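Local coordinates for protein decapping nuclease RAI1 (Candida albicans, PDB 5BUD) that removes non-canonical caps such as NAD from RNA 5' ends with the help of divalent metal ions, and stabilises and stimulates the exoribonuclease RAT1, at residues A[38-50]-A[173-185]. Numbering follows the deposited sequence.
Sequences DPENSLSYYYLPD and KFETIATIPKPWS. With MN (manganese (II) ion), chain G.
Ser-44 packs on Thr-179: its OG lies 3.6 Å from Thr-179 CB, and a water links that hydroxyl to Thr-179 OG1. The same OG1 gives a hydrogen bond to Glu-175 O, which ties Thr-179 back onto the helix that carries Glu-175. Next comes Tyr-45, the hydrogen-bonded partner of Ile-180 in a minimal antiparallel pair; its N reaches Ile-180 O and its O receives Ile-180 N, both at 2.8 Å. With CG beside its own backbone N (chi1 -63°), the Tyr-45 ring lies alongside Pro-183, whose CD sits over one face in a CH-pi contact, 3.9 Å from the ring centroid. Tyr-46 and Thr-179 form the neighbouring non-hydrogen-bonded pair, their side chains diverging; the Tyr-46 ring still brings CE1 to Ala-178 CB. A third backbone bond, nearly straight at 171°, runs from Tyr-47 N to Ala-178 O. Here Tyr-47 CB packs on Ile-180 CD1, while its ring and the five-membered ring of Trp-184 are slid apart, planes 30° from parallel. Leu-48 closes the contact by resting CD2 against both Ala-178 CB and Phe-174 CE1. A short backbone pairing thus sets the register and side chains extend it, fastening 38-50 to 173-185, whose Glu-175 binds manganese through OE1 at 2.2 Å, within the metal-dependent active site of a PD-(D/E)XK nuclease fold of the DXO/Dom3Z family.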
ATOM      1  N   ASP A  38      -3.591 -14.371  17.042  1.00 42.82           N
ATOM      2  CA  ASP A  38      -2.413 -15.013  16.436  1.00 45.01           C
ATOM      3  C   ASP A  38      -2.288 -14.755  14.916  1.00 40.47           C
ATOM      4  O   ASP A  38      -2.145 -15.678  14.123  1.00 37.39           O
ATOM      5  CB  ASP A  38      -2.419 -16.528  16.711  1.00 49.68           C
ATOM      6  CG  ASP A  38      -2.741 -16.862  18.154  1.00 51.98           C
ATOM      7  OD1 ASP A  38      -2.041 -16.359  19.047  1.00 54.65           O
ATOM      8  OD2 ASP A  38      -3.698 -17.631  18.389  1.00 59.66           O
ATOM      9  N   PRO A  39      -2.346 -13.482  14.503  1.00 38.64           N
ATOM     10  CA  PRO A  39      -2.228 -13.159  13.083  1.00 38.40           C
ATOM     11  C   PRO A  39      -0.844 -13.517  12.495  1.00 35.54           C
ATOM     12  O   PRO A  39      -0.731 -13.811  11.311  1.00 35.52           O
ATOM     13  CB  PRO A  39      -2.480 -11.653  13.062  1.00 37.59           C
ATOM     14  CG  PRO A  39      -1.988 -11.188  14.386  1.00 39.33           C
ATOM     15  CD  PRO A  39      -2.385 -12.273  15.343  1.00 38.76           C
ATOM     16  N   GLU A  40       0.176 -13.536  13.343  1.00 37.18           N
ATOM     17  CA  GLU A  40       1.551 -13.911  12.967  1.00 40.00           C
ATOM     18  C   GLU A  40       1.648 -15.280  12.305  1.00 39.15           C
ATOM     19  O   GLU A  40       2.594 -15.542  11.592  1.00 36.09           O
ATOM     20  CB  GLU A  40       2.499 -13.869  14.174  1.00 42.78           C
ATOM     21  CG  GLU A  40       2.355 -12.646  15.079  1.00 46.64           C
ATOM     22  CD  GLU A  40       1.233 -12.782  16.108  1.00 51.37           C
ATOM     23  OE1 GLU A  40       0.399 -13.709  15.986  1.00 50.10           O
ATOM     24  OE2 GLU A  40       1.174 -11.954  17.043  1.00 62.90           O
ATOM     25  N   ASN A  41       0.654 -16.141  12.522  1.00 39.61           N
ATOM     26  CA  ASN A  41       0.548 -17.411  11.814  1.00 41.83           C
ATOM     27  C   ASN A  41       0.298 -17.275  10.316  1.00 38.88           C
ATOM     28  O   ASN A  41       0.488 -18.225   9.535  1.00 33.86           O
ATOM     29  CB  ASN A  41      -0.589 -18.240  12.434  1.00 49.09           C
ATOM     30  CG  ASN A  41      -0.359 -18.530  13.907  1.00 52.84           C
ATOM     31  OD1 ASN A  41      -1.299 -18.519  14.714  1.00 58.15           O
ATOM     32  ND2 ASN A  41       0.901 -18.762  14.275  1.00 54.88           N
ATOM     33  N   SER A  42      -0.169 -16.110   9.907  1.00 34.09           N
ATOM     34  CA  SER A  42      -0.368 -15.832   8.494  1.00 32.40           C
ATOM     35  C   SER A  42       0.822 -15.138   7.803  1.00 28.53           C
ATOM     36  O   SER A  42       0.769 -14.874   6.590  1.00 27.90           O
ATOM     37  CB  SER A  42      -1.613 -14.960   8.319  1.00 34.76           C
ATOM     38  OG  SER A  42      -2.747 -15.686   8.686  1.00 38.29           O
ATOM     39  N   LEU A  43       1.871 -14.834   8.548  1.00 26.07           N
ATOM     40  CA  LEU A  43       3.102 -14.245   7.948  1.00 25.63           C
ATOM     41  C   LEU A  43       3.942 -15.322   7.227  1.00 26.40           C
ATOM     42  O   LEU A  43       4.333 -16.323   7.840  1.00 27.09           O
ATOM     43  CB  LEU A  43       3.928 -13.578   9.034  1.00 25.08           C
ATOM     44  CG  LEU A  43       5.228 -12.847   8.651  1.00 24.21           C
ATOM     45  CD1 LEU A  43       5.007 -11.691   7.695  1.00 25.86           C
ATOM     46  CD2 LEU A  43       5.935 -12.362   9.884  1.00 24.80           C
ATOM     47  N   SER A  44       4.197 -15.120   5.942  1.00 23.94           N
ATOM     48  CA  SER A  44       5.157 -15.947   5.198  1.00 25.38           C
ATOM     49  C   SER A  44       6.599 -15.397   5.270  1.00 23.65           C
ATOM     50  O   SER A  44       6.831 -14.253   5.660  1.00 22.22           O
ATOM     51  CB  SER A  44       4.708 -16.103   3.746  1.00 27.32           C
ATOM     52  OG  SER A  44       4.917 -14.880   2.993  1.00 30.37           O
ATOM     53  N   TYR A  45       7.551 -16.218   4.857  1.00 23.28           N
ATOM     54  CA  TYR A  45       8.970 -15.910   4.927  1.00 23.80           C
ATOM     55  C   TYR A  45       9.579 -16.054   3.547  1.00 23.81           C
ATOM     56  O   TYR A  45       9.182 -16.923   2.772  1.00 25.16           O
ATOM     57  CB  TYR A  45       9.661 -16.837   5.948  1.00 24.75           C
ATOM     58  CG  TYR A  45       9.117 -16.610   7.329  1.00 24.35           C
ATOM     59  CD1 TYR A  45       7.918 -17.215   7.751  1.00 25.31           C
ATOM     60  CD2 TYR A  45       9.731 -15.706   8.182  1.00 25.33           C
ATOM     61  CE1 TYR A  45       7.396 -16.948   9.011  1.00 26.00           C
ATOM     62  CE2 TYR A  45       9.219 -15.427   9.426  1.00 26.01           C
ATOM     63  CZ  TYR A  45       8.053 -16.052   9.836  1.00 25.90           C
ATOM     64  OH  TYR A  45       7.583 -15.736  11.064  1.00 26.99           O
ATOM     65  N   TYR A  46      10.532 -15.184   3.229  1.00 22.83           N
ATOM     66  CA  TYR A  46      11.174 -15.199   1.929  1.00 22.61           C
ATOM     67  C   TYR A  46      12.093 -16.414   1.830  1.00 22.32           C
ATOM     68  O   TYR A  46      12.878 -16.653   2.732  1.00 22.14           O
ATOM     69  CB  TYR A  46      12.024 -13.914   1.717  1.00 23.09           C
ATOM     70  CG  TYR A  46      12.575 -13.837   0.333  1.00 23.23           C
ATOM     71  CD1 TYR A  46      11.751 -13.548  -0.732  1.00 24.71           C
ATOM     72  CD2 TYR A  46      13.908 -14.142   0.066  1.00 24.87           C
ATOM     73  CE1 TYR A  46      12.240 -13.511  -2.034  1.00 24.25           C
ATOM     74  CE2 TYR A  46      14.403 -14.118  -1.241  1.00 25.38           C
ATOM     75  CZ  TYR A  46      13.562 -13.775  -2.278  1.00 25.04           C
ATOM     76  OH  TYR A  46      14.002 -13.753  -3.592  1.00 28.85           O
ATOM     77  N   TYR A  47      11.981 -17.165   0.751  1.00 22.83           N
ATOM     78  CA  TYR A  47      12.891 -18.282   0.479  1.00 26.36           C
ATOM     79  C   TYR A  47      12.929 -18.625  -1.009  1.00 26.29           C
ATOM     80  O   TYR A  47      11.988 -19.225  -1.550  1.00 24.94           O
ATOM     81  CB  TYR A  47      12.506 -19.529   1.305  1.00 30.13           C
ATOM     82  CG  TYR A  47      13.544 -20.631   1.207  1.00 31.37           C
ATOM     83  CD1 TYR A  47      13.320 -21.763   0.439  1.00 34.53           C
ATOM     84  CD2 TYR A  47      14.771 -20.504   1.846  1.00 34.46           C
ATOM     85  CE1 TYR A  47      14.270 -22.770   0.346  1.00 35.29           C
ATOM     86  CE2 TYR A  47      15.736 -21.491   1.744  1.00 36.44           C
ATOM     87  CZ  TYR A  47      15.478 -22.619   0.990  1.00 36.31           C
ATOM     88  OH  TYR A  47      16.443 -23.601   0.874  1.00 42.81           O
ATOM     89  N   LEU A  48      14.014 -18.218  -1.682  1.00 25.35           N
ATOM     90  CA  LEU A  48      14.163 -18.449  -3.118  1.00 25.53           C
ATOM     91  C   LEU A  48      15.660 -18.566  -3.496  1.00 29.54           C
ATOM     92  O   LEU A  48      16.306 -17.563  -3.808  1.00 25.02           O
ATOM     93  CB  LEU A  48      13.507 -17.316  -3.907  1.00 26.30           C
ATOM     94  CG  LEU A  48      13.423 -17.545  -5.405  1.00 24.59           C
ATOM     95  CD1 LEU A  48      12.756 -18.881  -5.693  1.00 25.85           C
ATOM     96  CD2 LEU A  48      12.673 -16.398  -6.071  1.00 25.59           C
ATOM     97  N   PRO A  49      16.221 -19.778  -3.377  1.00 33.38           N
ATOM     98  CA  PRO A  49      17.640 -20.021  -3.701  1.00 35.25           C
ATOM     99  C   PRO A  49      17.936 -19.865  -5.197  1.00 35.10           C
ATOM    100  O   PRO A  49      17.104 -20.199  -6.039  1.00 32.30           O
ATOM    101  CB  PRO A  49      17.857 -21.488  -3.293  1.00 35.49           C
ATOM    102  CG  PRO A  49      16.679 -21.858  -2.427  1.00 36.98           C
ATOM    103  CD  PRO A  49      15.543 -20.995  -2.895  1.00 35.03           C
ATOM    104  N   ASP A  50      19.139 -19.412  -5.513  1.00 39.00           N
ATOM    105  CA  ASP A  50      19.585 -19.302  -6.908  1.00 40.45           C
ATOM    106  C   ASP A  50      19.381 -20.565  -7.706  1.00 39.82           C
ATOM    107  O   ASP A  50      19.000 -20.501  -8.865  1.00 34.64           O
ATOM    108  CB  ASP A  50      21.046 -18.924  -6.952  1.00 40.40           C
ATOM    109  CG  ASP A  50      21.270 -17.504  -6.552  1.00 41.87           C
ATOM    110  OD1 ASP A  50      20.274 -16.761  -6.424  1.00 41.44           O
ATOM    111  OD2 ASP A  50      22.436 -17.135  -6.359  1.00 47.15           O
ATOM    112  N   LYS A 173       1.966 -15.083  -8.406  1.00 21.10           N
ATOM    113  CA  LYS A 173       2.705 -16.346  -8.557  1.00 22.12           C
ATOM    114  C   LYS A 173       4.110 -16.215  -7.985  1.00 22.97           C
ATOM    115  O   LYS A 173       4.635 -17.125  -7.327  1.00 21.54           O
ATOM    116  CB  LYS A 173       2.772 -16.744 -10.043  1.00 24.58           C
ATOM    117  CG  LYS A 173       3.539 -18.038 -10.330  1.00 25.08           C
ATOM    118  CD  LYS A 173       2.844 -19.306  -9.849  1.00 27.05           C
ATOM    119  CE  LYS A 173       3.546 -20.532 -10.436  1.00 30.52           C
ATOM    120  NZ  LYS A 173       3.000 -21.800  -9.873  1.00 31.92           N
ATOM    121  N   PHE A 174       4.728 -15.057  -8.212  1.00 21.96           N
ATOM    122  CA  PHE A 174       6.051 -14.812  -7.688  1.00 22.29           C
ATOM    123  C   PHE A 174       6.050 -14.872  -6.167  1.00 22.17           C
ATOM    124  O   PHE A 174       6.947 -15.486  -5.571  1.00 23.02           O
ATOM    125  CB  PHE A 174       6.592 -13.454  -8.201  1.00 21.82           C
ATOM    126  CG  PHE A 174       7.963 -13.132  -7.712  1.00 21.76           C
ATOM    127  CD1 PHE A 174       9.050 -13.921  -8.071  1.00 23.55           C
ATOM    128  CD2 PHE A 174       8.182 -12.029  -6.902  1.00 21.81           C
ATOM    129  CE1 PHE A 174      10.331 -13.622  -7.611  1.00 23.18           C
ATOM    130  CE2 PHE A 174       9.469 -11.709  -6.445  1.00 22.45           C
ATOM    131  CZ  PHE A 174      10.538 -12.524  -6.785  1.00 23.23           C
ATOM    132  N   GLU A 175       5.043 -14.256  -5.540  1.00 21.07           N
ATOM    133  CA  GLU A 175       4.910 -14.316  -4.109  1.00 23.16           C
ATOM    134  C   GLU A 175       4.793 -15.759  -3.636  1.00 22.02           C
ATOM    135  O   GLU A 175       5.360 -16.128  -2.616  1.00 23.81           O
ATOM    136  CB  GLU A 175       3.674 -13.559  -3.609  1.00 23.74           C
ATOM    137  CG  GLU A 175       3.682 -12.054  -3.787  1.00 25.76           C
ATOM    138  CD  GLU A 175       2.339 -11.439  -3.375  1.00 27.35           C
ATOM    139  OE1 GLU A 175       1.515 -12.177  -2.812  1.00 32.19           O
ATOM    140  OE2 GLU A 175       2.075 -10.260  -3.636  1.00 25.00           O
ATOM    141  N   THR A 176       4.047 -16.551  -4.389  1.00 22.52           N
ATOM    142  CA  THR A 176       3.812 -17.949  -4.045  1.00 24.75           C
ATOM    143  C   THR A 176       5.094 -18.771  -4.147  1.00 24.38           C
ATOM    144  O   THR A 176       5.381 -19.523  -3.247  1.00 26.33           O
ATOM    145  CB  THR A 176       2.692 -18.538  -4.938  1.00 25.03           C
ATOM    146  OG1 THR A 176       1.503 -17.753  -4.758  1.00 25.11           O
ATOM    147  CG2 THR A 176       2.407 -19.975  -4.580  1.00 27.37           C
ATOM    148  N   ILE A 177       5.871 -18.601  -5.218  1.00 24.29           N
ATOM    149  CA  ILE A 177       7.083 -19.420  -5.407  1.00 24.76           C
ATOM    150  C   ILE A 177       8.320 -18.904  -4.658  1.00 24.61           C
ATOM    151  O   ILE A 177       9.272 -19.654  -4.475  1.00 23.82           O
ATOM    152  CB  ILE A 177       7.348 -19.754  -6.893  1.00 24.88           C
ATOM    153  CG1 ILE A 177       7.607 -18.510  -7.763  1.00 25.15           C
ATOM    154  CG2 ILE A 177       6.143 -20.483  -7.455  1.00 26.83           C
ATOM    155  CD1 ILE A 177       9.012 -17.965  -7.695  1.00 24.89           C
ATOM    156  N   ALA A 178       8.245 -17.682  -4.121  1.00 23.35           N
ATOM    157  CA  ALA A 178       9.372 -17.048  -3.400  1.00 23.85           C
ATOM    158  C   ALA A 178       9.258 -17.066  -1.894  1.00 23.19           C
ATOM    159  O   ALA A 178      10.196 -16.646  -1.203  1.00 22.67           O
ATOM    160  CB  ALA A 178       9.572 -15.616  -3.890  1.00 22.66           C
ATOM    161  N   THR A 179       8.142 -17.575  -1.355  1.00 22.35           N
ATOM    162  CA  THR A 179       7.948 -17.581   0.075  1.00 23.29           C
ATOM    163  C   THR A 179       7.517 -18.974   0.605  1.00 24.00           C
ATOM    164  O   THR A 179       7.027 -19.807  -0.150  1.00 24.74           O
ATOM    165  CB  THR A 179       6.850 -16.587   0.497  1.00 24.81           C
ATOM    166  OG1 THR A 179       5.569 -17.040   0.004  1.00 23.63           O
ATOM    167  CG2 THR A 179       7.162 -15.155  -0.006  1.00 24.37           C
ATOM    168  N   ILE A 180       7.711 -19.163   1.895  1.00 24.58           N
ATOM    169  CA  ILE A 180       7.328 -20.379   2.640  1.00 26.54           C
ATOM    170  C   ILE A 180       6.517 -19.981   3.889  1.00 28.13           C
ATOM    171  O   ILE A 180       6.717 -18.885   4.445  1.00 25.89           O
ATOM    172  CB  ILE A 180       8.595 -21.186   3.020  1.00 24.61           C
ATOM    173  CG1 ILE A 180       9.698 -20.252   3.551  1.00 23.55           C
ATOM    174  CG2 ILE A 180       9.088 -21.946   1.801  1.00 25.37           C
ATOM    175  CD1 ILE A 180      10.896 -20.939   4.185  1.00 24.94           C
ATOM    176  N   PRO A 181       5.585 -20.846   4.335  1.00 31.59           N
ATOM    177  CA  PRO A 181       4.657 -20.428   5.393  1.00 31.60           C
ATOM    178  C   PRO A 181       5.249 -20.302   6.780  1.00 32.08           C
ATOM    179  O   PRO A 181       4.592 -19.778   7.662  1.00 34.75           O
ATOM    180  CB  PRO A 181       3.564 -21.512   5.373  1.00 34.69           C
ATOM    181  CG  PRO A 181       4.165 -22.676   4.668  1.00 34.96           C
ATOM    182  CD  PRO A 181       5.128 -22.077   3.666  1.00 33.91           C
ATOM    183  N   LYS A 182       6.474 -20.790   6.962  1.00 29.87           N
ATOM    184  CA  LYS A 182       7.187 -20.736   8.207  1.00 32.79           C
ATOM    185  C   LYS A 182       8.657 -20.532   7.881  1.00 31.44           C
ATOM    186  O   LYS A 182       9.063 -20.712   6.743  1.00 30.41           O
ATOM    187  CB  LYS A 182       6.976 -22.047   8.980  1.00 39.09           C
ATOM    188  CG  LYS A 182       5.572 -22.178   9.582  1.00 41.58           C
ATOM    189  CD  LYS A 182       5.422 -21.300  10.827  1.00 46.69           C
ATOM    190  CE  LYS A 182       4.047 -20.651  10.948  1.00 49.77           C
ATOM    191  NZ  LYS A 182       2.943 -21.650  10.988  1.00 54.65           N
ATOM    192  N   PRO A 183       9.454 -20.139   8.868  1.00 31.95           N
ATOM    193  CA  PRO A 183      10.854 -19.883   8.556  1.00 32.37           C
ATOM    194  C   PRO A 183      11.573 -21.142   8.129  1.00 31.96           C
ATOM    195  O   PRO A 183      11.110 -22.269   8.431  1.00 27.90           O
ATOM    196  CB  PRO A 183      11.433 -19.335   9.865  1.00 33.74           C
ATOM    197  CG  PRO A 183      10.381 -19.477  10.891  1.00 33.27           C
ATOM    198  CD  PRO A 183       9.087 -19.765  10.240  1.00 32.78           C
ATOM    199  N   TRP A 184      12.687 -20.963   7.425  1.00 31.57           N
ATOM    200  CA  TRP A 184      13.426 -22.087   6.853  1.00 33.45           C
ATOM    201  C   TRP A 184      13.577 -23.270   7.830  1.00 34.57           C
ATOM    202  O   TRP A 184      13.505 -24.420   7.424  1.00 35.26           O
ATOM    203  CB  TRP A 184      14.807 -21.633   6.384  1.00 37.25           C
ATOM    204  CG  TRP A 184      15.634 -22.773   5.899  1.00 38.60           C
ATOM    205  CD1 TRP A 184      15.506 -23.428   4.710  1.00 39.99           C
ATOM    206  CD2 TRP A 184      16.687 -23.421   6.604  1.00 42.02           C
ATOM    207  NE1 TRP A 184      16.434 -24.424   4.612  1.00 40.64           N
ATOM    208  CE2 TRP A 184      17.176 -24.448   5.767  1.00 43.74           C
ATOM    209  CE3 TRP A 184      17.285 -23.223   7.857  1.00 45.34           C
ATOM    210  CZ2 TRP A 184      18.223 -25.295   6.151  1.00 46.07           C
ATOM    211  CZ3 TRP A 184      18.334 -24.060   8.238  1.00 46.50           C
ATOM    212  CH2 TRP A 184      18.790 -25.083   7.386  1.00 47.24           C
ATOM    213  N   SER A 185      13.809 -22.972   9.101  1.00 37.98           N
ATOM    214  CA  SER A 185      14.046 -23.995  10.117  1.00 41.36           C
ATOM    215  C   SER A 185      12.859 -24.890  10.472  1.00 42.66           C
ATOM    216  O   SER A 185      13.060 -25.991  10.985  1.00 41.31           O
ATOM    217  CB  SER A 185      14.518 -23.319  11.384  1.00 44.94           C
ATOM    218  OG  SER A 185      15.576 -22.424  11.088  1.00 50.13           O
TER
HETATM  219 MN    MN G 403      -0.105 -11.523  -1.463  1.00 54.42          MN
HETATM  220  O   HOH W   1       1.875 -18.283   6.850  1.00 45.96           O
HETATM  221  O   HOH W   2       3.218 -15.297   0.423  1.00 40.51           O
HETATM  222  O   HOH W   3       0.109 -13.463  -0.081  1.00 43.60           O
HETATM  223  O   HOH W   4      -2.080 -10.633  -0.416  1.00 44.77           O
HETATM  224  O   HOH W   5       1.309 -10.365   0.090  1.00 43.16           O
HETATM  225  O   HOH W   6      -1.195 -12.979  -2.823  1.00 49.59           O